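Long-range contacts in sugar ABC transporter substrate-binding protein, BlMnBP1 (Bifidobacterium animalis subsp. lactis ATCC 27673, PDB 6I5R), which binds mannobiose and probably delivers manno-oligosaccharides to an ABC transporter for uptake: residues A[203-213]-A[305-316]; A[222-230]-A[430-441]. One frame throughout, in Å; residues are numbered along the deposited sequence.

Overall arrangement
Contacts 1 and 2 follow one another along the chain on their first sides: 203-213 contains helix 209-212, whereas residues 222-230 start within helix 217-224. Their centres lie about 20 Å apart and their nearest atoms about 4 Å, without touching. Helix 239-252 spans both, since I307 packs on its V243, while its Y244 bonds D204 and meets F229 and W432. Contact 1 is the nearer to the glycan pocket in sequence: W198 stands just before 203-213, and strand 314-325 carries D320 and Y321. The Y206 side chain is about 10 Å from a bound mannose unit. Contact 2, about 23 Å from the centre of the chain, joins the loop after helix 217-224 to helix 425-443.

Contact 1. Residues A[203-213]-A[305-316]; sequences WDQYIAGNATG and FPITVDGKQYAT
F305 meets two aromatic rings of 203-213. W203 CZ3 comes in at the F305 ring edge, 3.9 Å from F305 CE2, while Y206 lies obliquely, Y206 CD2 to F305 CD2 at 3.5 Å with the planes 44° apart; Y206 OH bonds G151 O. Next, I307 sends its extended CG1 branch to A211, where I307 CD1 rests 3.8 Å from A211 CB. V309 sets CG1 beside T212 O at 3.4 Å and CG2 beside A211 O, at the end of helix 209-212. The Y314 ring takes a CH-pi contact from G213, whose CA stands over its centre, 3.4 Å from the centroid. A water accepts from Y314 N near N210 O and I307 O, more acceptors than its protons can serve. At the far end T316 N donates to N210 OD1 (3.0 Å, 159° at the hydrogen), from outside the carbonyl plane. N210 CG lies anti to the carbonyl carbon (chi1 -76°), which turns the amide to the strand, and ND2 bonds A150 O weakly. A second water joins T316 OG1 to G209 N, 2.9 Å from the latter. Apolar packing thus gives way to a polar seam, where one direct bond and ordered waters serve backbone groups.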
# COMPACT_ATOMS: atom_id res chain seq x y z
N TRP A 203 -7.79 -2.62 3.50
CA TRP A 203 -8.61 -1.87 4.44
C TRP A 203 -7.82 -1.46 5.68
O TRP A 203 -8.17 -0.46 6.32
CB TRP A 203 -9.84 -2.70 4.82
CG TRP A 203 -10.86 -2.67 3.74
CD1 TRP A 203 -10.86 -3.41 2.59
CD2 TRP A 203 -12.01 -1.82 3.68
NE1 TRP A 203 -11.97 -3.08 1.82
CE2 TRP A 203 -12.68 -2.11 2.48
CE3 TRP A 203 -12.54 -0.84 4.53
CZ2 TRP A 203 -13.86 -1.45 2.10
CZ3 TRP A 203 -13.71 -0.20 4.16
CH2 TRP A 203 -14.35 -0.50 2.95
N ASP A 204 -6.73 -2.16 6.01
CA ASP A 204 -5.90 -1.77 7.13
C ASP A 204 -5.16 -0.46 6.86
O ASP A 204 -4.61 0.13 7.79
CB ASP A 204 -4.85 -2.85 7.45
CG ASP A 204 -5.45 -4.13 8.06
OD1 ASP A 204 -6.64 -4.16 8.42
OD2 ASP A 204 -4.70 -5.12 8.19
N GLN A 205 -5.13 -0.01 5.61
CA GLN A 205 -4.38 1.18 5.26
C GLN A 205 -5.08 2.45 5.68
O GLN A 205 -4.49 3.53 5.58
CB GLN A 205 -4.14 1.21 3.76
CG GLN A 205 -3.26 0.06 3.29
CD GLN A 205 -3.11 -0.02 1.79
OE1 GLN A 205 -3.66 0.80 1.05
NE2 GLN A 205 -2.36 -1.02 1.32
N TYR A 206 -6.31 2.35 6.17
CA TYR A 206 -7.11 3.53 6.49
C TYR A 206 -7.27 3.78 7.97
O TYR A 206 -7.81 4.83 8.36
CB TYR A 206 -8.51 3.39 5.87
CG TYR A 206 -8.43 3.21 4.39
CD1 TYR A 206 -8.14 1.98 3.85
CD2 TYR A 206 -8.58 4.27 3.54
CE1 TYR A 206 -8.00 1.80 2.51
CE2 TYR A 206 -8.46 4.10 2.19
CZ TYR A 206 -8.18 2.86 1.67
OH TYR A 206 -8.04 2.70 0.30
N ILE A 207 -6.85 2.85 8.82
CA ILE A 207 -7.35 2.86 10.19
C ILE A 207 -6.53 3.73 11.13
O ILE A 207 -6.95 3.92 12.28
CB ILE A 207 -7.38 1.45 10.78
CG1 ILE A 207 -5.98 0.84 10.83
CG2 ILE A 207 -8.29 0.55 9.96
CD1 ILE A 207 -5.80 -0.24 11.90
N ALA A 208 -5.38 4.26 10.69
CA ALA A 208 -4.50 5.02 11.57
C ALA A 208 -4.61 6.47 11.19
O ALA A 208 -5.57 7.16 11.62
CB ALA A 208 -3.08 4.44 11.48
N GLY A 209 -3.68 7.05 10.43
CA GLY A 209 -3.75 8.46 10.14
C GLY A 209 -5.06 8.90 9.52
O GLY A 209 -5.58 9.96 9.85
N ASN A 210 -5.60 8.09 8.59
CA ASN A 210 -6.82 8.50 7.91
C ASN A 210 -7.98 8.56 8.86
O ASN A 210 -8.86 9.43 8.72
CB ASN A 210 -7.18 7.54 6.79
CG ASN A 210 -6.33 7.71 5.61
OD1 ASN A 210 -5.11 7.72 5.71
ND2 ASN A 210 -6.98 7.91 4.45
N ALA A 211 -8.07 7.60 9.78
CA ALA A 211 -9.23 7.51 10.65
C ALA A 211 -9.06 8.31 11.93
O ALA A 211 -10.05 8.52 12.64
CB ALA A 211 -9.54 6.05 10.97
N THR A 212 -7.85 8.78 12.24
CA THR A 212 -7.61 9.44 13.52
C THR A 212 -7.02 10.84 13.41
O THR A 212 -7.09 11.57 14.39
CB THR A 212 -6.65 8.64 14.42
OG1 THR A 212 -5.33 8.63 13.87
CG2 THR A 212 -7.16 7.22 14.64
N GLY A 213 -6.44 11.20 12.28
CA GLY A 213 -5.67 12.41 12.14
C GLY A 213 -4.34 12.43 12.87
O GLY A 213 -3.66 13.45 12.84
N PHE A 305 -10.96 8.75 1.81
CA PHE A 305 -11.84 7.85 2.54
C PHE A 305 -12.81 8.69 3.36
O PHE A 305 -12.42 9.71 3.93
CB PHE A 305 -11.04 6.91 3.47
CG PHE A 305 -11.89 5.76 4.04
CD1 PHE A 305 -12.55 5.91 5.25
CD2 PHE A 305 -12.05 4.58 3.34
CE1 PHE A 305 -13.35 4.90 5.75
CE2 PHE A 305 -12.85 3.57 3.85
CZ PHE A 305 -13.49 3.73 5.06
N PRO A 306 -14.06 8.29 3.46
CA PRO A 306 -15.08 9.15 4.09
C PRO A 306 -15.10 9.11 5.62
O PRO A 306 -16.04 8.67 6.25
CB PRO A 306 -16.38 8.62 3.48
CG PRO A 306 -16.08 7.17 3.21
CD PRO A 306 -14.65 7.09 2.83
N ILE A 307 -14.01 9.59 6.20
CA ILE A 307 -13.95 9.89 7.62
C ILE A 307 -13.48 11.32 7.78
O ILE A 307 -12.58 11.77 7.06
CB ILE A 307 -13.02 8.92 8.39
CG1 ILE A 307 -13.70 7.54 8.53
CG2 ILE A 307 -12.70 9.43 9.78
CD1 ILE A 307 -12.86 6.46 9.18
N THR A 308 -14.14 12.04 8.68
CA THR A 308 -13.75 13.39 9.06
C THR A 308 -13.40 13.39 10.53
O THR A 308 -14.14 12.84 11.36
CB THR A 308 -14.88 14.38 8.76
OG1 THR A 308 -15.22 14.34 7.37
CG2 THR A 308 -14.45 15.80 9.13
N VAL A 309 -12.25 13.97 10.85
CA VAL A 309 -11.74 14.03 12.22
C VAL A 309 -11.77 15.49 12.65
O VAL A 309 -10.99 16.30 12.15
CB VAL A 309 -10.32 13.45 12.32
CG1 VAL A 309 -9.75 13.62 13.70
CG2 VAL A 309 -10.36 11.98 11.95
N ASP A 310 -12.65 15.82 13.60
CA ASP A 310 -12.75 17.18 14.14
C ASP A 310 -12.79 18.19 13.01
O ASP A 310 -12.06 19.19 13.00
CB ASP A 310 -11.58 17.46 15.08
CG ASP A 310 -11.71 18.78 15.83
OD1 ASP A 310 -12.83 19.31 15.94
OD2 ASP A 310 -10.66 19.28 16.29
N GLY A 311 -13.60 17.89 12.00
CA GLY A 311 -13.79 18.79 10.89
C GLY A 311 -12.76 18.75 9.78
O GLY A 311 -12.87 19.55 8.84
N LYS A 312 -11.77 17.86 9.83
CA LYS A 312 -10.78 17.78 8.77
C LYS A 312 -10.62 16.33 8.32
O LYS A 312 -10.74 15.41 9.12
CB LYS A 312 -9.40 18.34 9.21
CG LYS A 312 -8.26 18.14 8.18
CD LYS A 312 -8.51 18.86 6.86
CE LYS A 312 -7.24 19.64 6.38
NZ LYS A 312 -7.54 20.96 5.68
N GLN A 313 -10.39 16.15 7.04
CA GLN A 313 -10.08 14.84 6.49
C GLN A 313 -8.57 14.70 6.39
O GLN A 313 -7.86 15.69 6.17
CB GLN A 313 -10.72 14.66 5.12
CG GLN A 313 -12.21 14.63 5.19
CD GLN A 313 -12.79 13.99 3.98
OE1 GLN A 313 -13.25 12.84 4.02
NE2 GLN A 313 -12.83 14.74 2.90
N TYR A 314 -8.09 13.47 6.59
CA TYR A 314 -6.67 13.15 6.58
C TYR A 314 -6.40 11.99 5.63
O TYR A 314 -7.24 11.11 5.44
CB TYR A 314 -6.17 12.75 7.96
CG TYR A 314 -6.16 13.86 8.96
CD1 TYR A 314 -7.32 14.22 9.61
CD2 TYR A 314 -4.99 14.54 9.28
CE1 TYR A 314 -7.33 15.24 10.54
CE2 TYR A 314 -4.98 15.56 10.22
CZ TYR A 314 -6.18 15.91 10.83
OH TYR A 314 -6.23 16.91 11.77
N ALA A 315 -5.21 12.02 5.02
CA ALA A 315 -4.73 10.92 4.19
C ALA A 315 -3.25 10.74 4.45
O ALA A 315 -2.47 11.70 4.36
CB ALA A 315 -5.01 11.19 2.70
N THR A 316 -2.85 9.51 4.78
CA THR A 316 -1.45 9.18 5.00
C THR A 316 -0.77 8.90 3.67
O THR A 316 -1.32 8.19 2.83
CB THR A 316 -1.32 7.94 5.89
OG1 THR A 316 -1.88 8.21 7.18
CG2 THR A 316 0.14 7.51 6.00
O HOH W 1 -1.50 6.18 8.73
O HOH W 2 -9.84 11.51 7.28
O HOH W 3 -9.58 9.94 4.74
O HOH W 4 -3.35 6.89 3.24

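Contact 2. Residues A[222-230]-A[430-441]; sequences LPTTKEPFK and DEWNQKWAKAVE. With ZN (zinc ion), chain E.
The carbonyl oxygen L222 O is gripped by two N-H groups, the indole W436 NE1 at 3.0 Å and, weakly, the backbone T225 N. The indole nitrogen stands above the carbonyl plane rather than on a lone pair, yet the oxygen lies in the indole plane. W436 can reach it because CG is anti to its backbone N (chi1 -168°), which carries the ring across to 222-230. L222 CG packs at 3.6 Å from W436 CZ2, and P228 CG covers a face of the five-membered ring in a CH-pi contact, 3.8 Å from its centroid. F229 points its edge at W436 and receives the edge of W432 on its own face, so two T-shaped pairs (planes 76° and 86° apart) make an aromatic cluster; Y244, L401 and I403 also touch F229. N433 locks the turn 227-230: its OD1 accepts F229 N at 2.9 Å on a lone pair, in the carbonyl plane. N433 ND2 instead donates to a water that also bonds E227 OE2 and D430 OD1, two carboxylate oxygens 4.2 Å apart, probably easing their repulsion. Further along the helix, V440 CG2 lies 3.5 Å from T225 O. The extended chain of K226 ends in a salt bridge, in which K226 NZ meets the anti lone pair of E441 OE2 at 2.7 Å. E431, whose side chain takes no part in the contact, binds a zinc ion through OE2 at 2.0 Å. Taken together, the indole and amide bonds satisfy backbone groups beside the aromatic cluster, while one salt bridge and a water-bridged pair of like charges lie at the more exposed margin, so helix 425-443 is held by directional polar bonds as well as by ring packing.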
# COMPACT_ATOMS: atom_id res chain seq x y z
N LEU A 222 -1.35 2.66 18.48
CA LEU A 222 -1.91 1.34 18.22
C LEU A 222 -1.25 0.23 19.01
O LEU A 222 -1.98 -0.52 19.69
CB LEU A 222 -1.84 1.06 16.71
CG LEU A 222 -2.36 -0.27 16.17
CD1 LEU A 222 -3.82 -0.43 16.42
CD2 LEU A 222 -2.09 -0.37 14.65
N PRO A 223 0.08 0.06 18.99
CA PRO A 223 0.69 -1.06 19.71
C PRO A 223 0.81 -0.84 21.21
O PRO A 223 1.24 -1.76 21.91
CB PRO A 223 2.07 -1.19 19.05
CG PRO A 223 2.39 0.21 18.61
CD PRO A 223 1.06 0.77 18.15
N THR A 224 0.42 0.33 21.73
CA THR A 224 0.37 0.53 23.17
C THR A 224 -1.05 0.62 23.70
O THR A 224 -1.21 0.84 24.90
CB THR A 224 1.15 1.78 23.58
OG1 THR A 224 0.57 2.93 22.95
CG2 THR A 224 2.61 1.70 23.17
N THR A 225 -2.07 0.44 22.84
CA THR A 225 -3.48 0.53 23.22
C THR A 225 -4.09 -0.86 23.22
O THR A 225 -4.05 -1.56 22.21
CB THR A 225 -4.24 1.42 22.23
OG1 THR A 225 -3.65 2.72 22.23
CG2 THR A 225 -5.74 1.48 22.56
N LYS A 226 -4.70 -1.26 24.35
CA LYS A 226 -5.13 -2.65 24.45
C LYS A 226 -6.32 -2.98 23.56
O LYS A 226 -6.41 -4.10 23.04
CB LYS A 226 -5.48 -2.99 25.89
CG LYS A 226 -4.28 -3.42 26.66
CD LYS A 226 -4.59 -3.43 28.13
CE LYS A 226 -3.41 -4.02 28.94
NZ LYS A 226 -3.67 -4.04 30.41
N GLU A 227 -7.27 -2.06 23.38
CA GLU A 227 -8.47 -2.33 22.59
C GLU A 227 -8.67 -1.23 21.55
O GLU A 227 -9.65 -0.46 21.60
CB GLU A 227 -9.70 -2.49 23.48
CG GLU A 227 -9.65 -3.66 24.43
CD GLU A 227 -11.02 -3.96 25.04
OE1 GLU A 227 -11.48 -3.20 25.94
OE2 GLU A 227 -11.66 -4.93 24.58
N PRO A 228 -7.81 -1.19 20.53
CA PRO A 228 -7.88 -0.10 19.54
C PRO A 228 -9.01 -0.23 18.54
O PRO A 228 -9.27 0.72 17.80
CB PRO A 228 -6.52 -0.19 18.83
CG PRO A 228 -6.13 -1.67 18.94
CD PRO A 228 -6.68 -2.11 20.29
N PHE A 229 -9.68 -1.37 18.48
CA PHE A 229 -10.73 -1.59 17.50
C PHE A 229 -12.11 -1.29 18.06
O PHE A 229 -13.08 -1.36 17.30
CB PHE A 229 -10.63 -3.02 17.00
CG PHE A 229 -9.25 -3.35 16.52
CD1 PHE A 229 -8.71 -2.68 15.42
CD2 PHE A 229 -8.47 -4.28 17.17
CE1 PHE A 229 -7.41 -2.99 14.97
CE2 PHE A 229 -7.20 -4.57 16.74
CZ PHE A 229 -6.66 -3.93 15.64
N LYS A 230 -12.19 -0.88 19.32
CA LYS A 230 -13.44 -0.47 19.91
C LYS A 230 -13.94 0.83 19.28
O LYS A 230 -13.17 1.67 18.83
CB LYS A 230 -13.30 -0.29 21.43
CG LYS A 230 -12.51 0.91 21.88
CD LYS A 230 -12.45 0.99 23.43
CE LYS A 230 -13.86 1.17 24.07
NZ LYS A 230 -14.43 2.52 23.86
N ASP A 430 -14.63 -6.94 18.93
CA ASP A 430 -14.34 -7.45 20.26
C ASP A 430 -13.39 -8.65 20.20
O ASP A 430 -12.47 -8.74 21.01
CB ASP A 430 -15.63 -7.84 20.99
CG ASP A 430 -15.38 -8.27 22.42
OD1 ASP A 430 -14.68 -7.54 23.16
OD2 ASP A 430 -15.92 -9.32 22.79
N GLU A 431 -13.61 -9.57 19.25
CA GLU A 431 -12.66 -10.68 19.09
C GLU A 431 -11.25 -10.17 18.83
O GLU A 431 -10.29 -10.61 19.47
CB GLU A 431 -13.10 -11.62 17.96
CG GLU A 431 -12.29 -12.93 17.93
CD GLU A 431 -12.36 -13.70 16.62
OE1 GLU A 431 -12.99 -13.26 15.61
OE2 GLU A 431 -11.77 -14.79 16.57
N TRP A 432 -11.10 -9.24 17.88
CA TRP A 432 -9.77 -8.70 17.62
C TRP A 432 -9.19 -8.01 18.86
O TRP A 432 -8.00 -8.13 19.14
CB TRP A 432 -9.80 -7.72 16.45
CG TRP A 432 -10.26 -8.23 15.12
CD1 TRP A 432 -10.88 -9.42 14.84
CD2 TRP A 432 -10.15 -7.53 13.86
NE1 TRP A 432 -11.14 -9.49 13.49
CE2 TRP A 432 -10.72 -8.35 12.87
CE3 TRP A 432 -9.62 -6.28 13.50
CZ2 TRP A 432 -10.78 -7.96 11.54
CZ3 TRP A 432 -9.68 -5.90 12.18
CH2 TRP A 432 -10.25 -6.74 11.21
N ASN A 433 -10.00 -7.22 19.57
CA ASN A 433 -9.48 -6.49 20.71
C ASN A 433 -8.88 -7.43 21.76
O ASN A 433 -7.87 -7.10 22.39
CB ASN A 433 -10.58 -5.63 21.35
CG ASN A 433 -10.78 -4.33 20.62
OD1 ASN A 433 -9.83 -3.77 20.07
ND2 ASN A 433 -12.01 -3.82 20.63
N GLN A 434 -9.52 -8.58 21.99
CA GLN A 434 -9.04 -9.48 23.04
C GLN A 434 -7.69 -10.10 22.66
O GLN A 434 -6.78 -10.21 23.50
CB GLN A 434 -10.13 -10.53 23.33
CG GLN A 434 -11.32 -9.91 24.06
CD GLN A 434 -12.67 -10.61 23.89
OE1 GLN A 434 -12.80 -11.60 23.16
NE2 GLN A 434 -13.68 -10.07 24.56
N LYS A 435 -7.52 -10.43 21.38
CA LYS A 435 -6.23 -10.94 20.92
C LYS A 435 -5.18 -9.85 20.93
O LYS A 435 -4.03 -10.09 21.32
CB LYS A 435 -6.37 -11.52 19.51
CG LYS A 435 -7.20 -12.81 19.49
CD LYS A 435 -7.35 -13.45 18.12
CE LYS A 435 -8.25 -14.69 18.21
NZ LYS A 435 -8.59 -15.25 16.85
N TRP A 436 -5.54 -8.63 20.50
CA TRP A 436 -4.59 -7.53 20.53
C TRP A 436 -4.24 -7.16 21.96
O TRP A 436 -3.06 -6.93 22.27
CB TRP A 436 -5.19 -6.31 19.84
CG TRP A 436 -4.25 -5.24 19.56
CD1 TRP A 436 -4.06 -4.11 20.30
CD2 TRP A 436 -3.41 -5.12 18.42
NE1 TRP A 436 -3.13 -3.30 19.70
CE2 TRP A 436 -2.71 -3.91 18.54
CE3 TRP A 436 -3.15 -5.94 17.33
CZ2 TRP A 436 -1.78 -3.49 17.62
CZ3 TRP A 436 -2.24 -5.53 16.41
CH2 TRP A 436 -1.55 -4.32 16.57
N ALA A 437 -5.24 -7.13 22.83
CA ALA A 437 -5.02 -6.72 24.21
C ALA A 437 -3.99 -7.62 24.90
O ALA A 437 -3.15 -7.12 25.65
CB ALA A 437 -6.36 -6.70 24.94
N LYS A 438 -4.02 -8.93 24.61
CA LYS A 438 -3.03 -9.84 25.19
C LYS A 438 -1.66 -9.56 24.61
O LYS A 438 -0.65 -9.61 25.32
CB LYS A 438 -3.43 -11.30 24.95
CG LYS A 438 -4.50 -11.74 25.95
CD LYS A 438 -5.30 -12.97 25.52
CE LYS A 438 -4.46 -14.22 25.50
NZ LYS A 438 -5.43 -15.41 25.47
N ALA A 439 -1.61 -9.26 23.31
CA ALA A 439 -0.34 -9.02 22.64
C ALA A 439 0.29 -7.71 23.12
O ALA A 439 1.52 -7.62 23.26
CB ALA A 439 -0.55 -9.01 21.13
N VAL A 440 -0.53 -6.70 23.37
CA VAL A 440 -0.05 -5.45 23.94
C VAL A 440 0.53 -5.70 25.33
O VAL A 440 1.61 -5.21 25.66
CB VAL A 440 -1.20 -4.42 23.98
CG1 VAL A 440 -0.88 -3.20 24.83
CG2 VAL A 440 -1.54 -3.99 22.53
N GLU A 441 -0.18 -6.47 26.15
CA GLU A 441 0.32 -6.77 27.48
C GLU A 441 1.64 -7.52 27.43
O GLU A 441 2.57 -7.22 28.20
CB GLU A 441 -0.71 -7.58 28.26
CG GLU A 441 -1.87 -6.75 28.65
CD GLU A 441 -2.96 -7.45 29.43
OE1 GLU A 441 -3.12 -8.70 29.33
OE2 GLU A 441 -3.67 -6.73 30.16
ZN ZN E . -11.42 -15.17 14.66
O HOH W 5 2.83 -3.08 23.95
O HOH W 6 -14.07 -4.86 22.44
O HOH W 7 -10.06 -16.76 14.77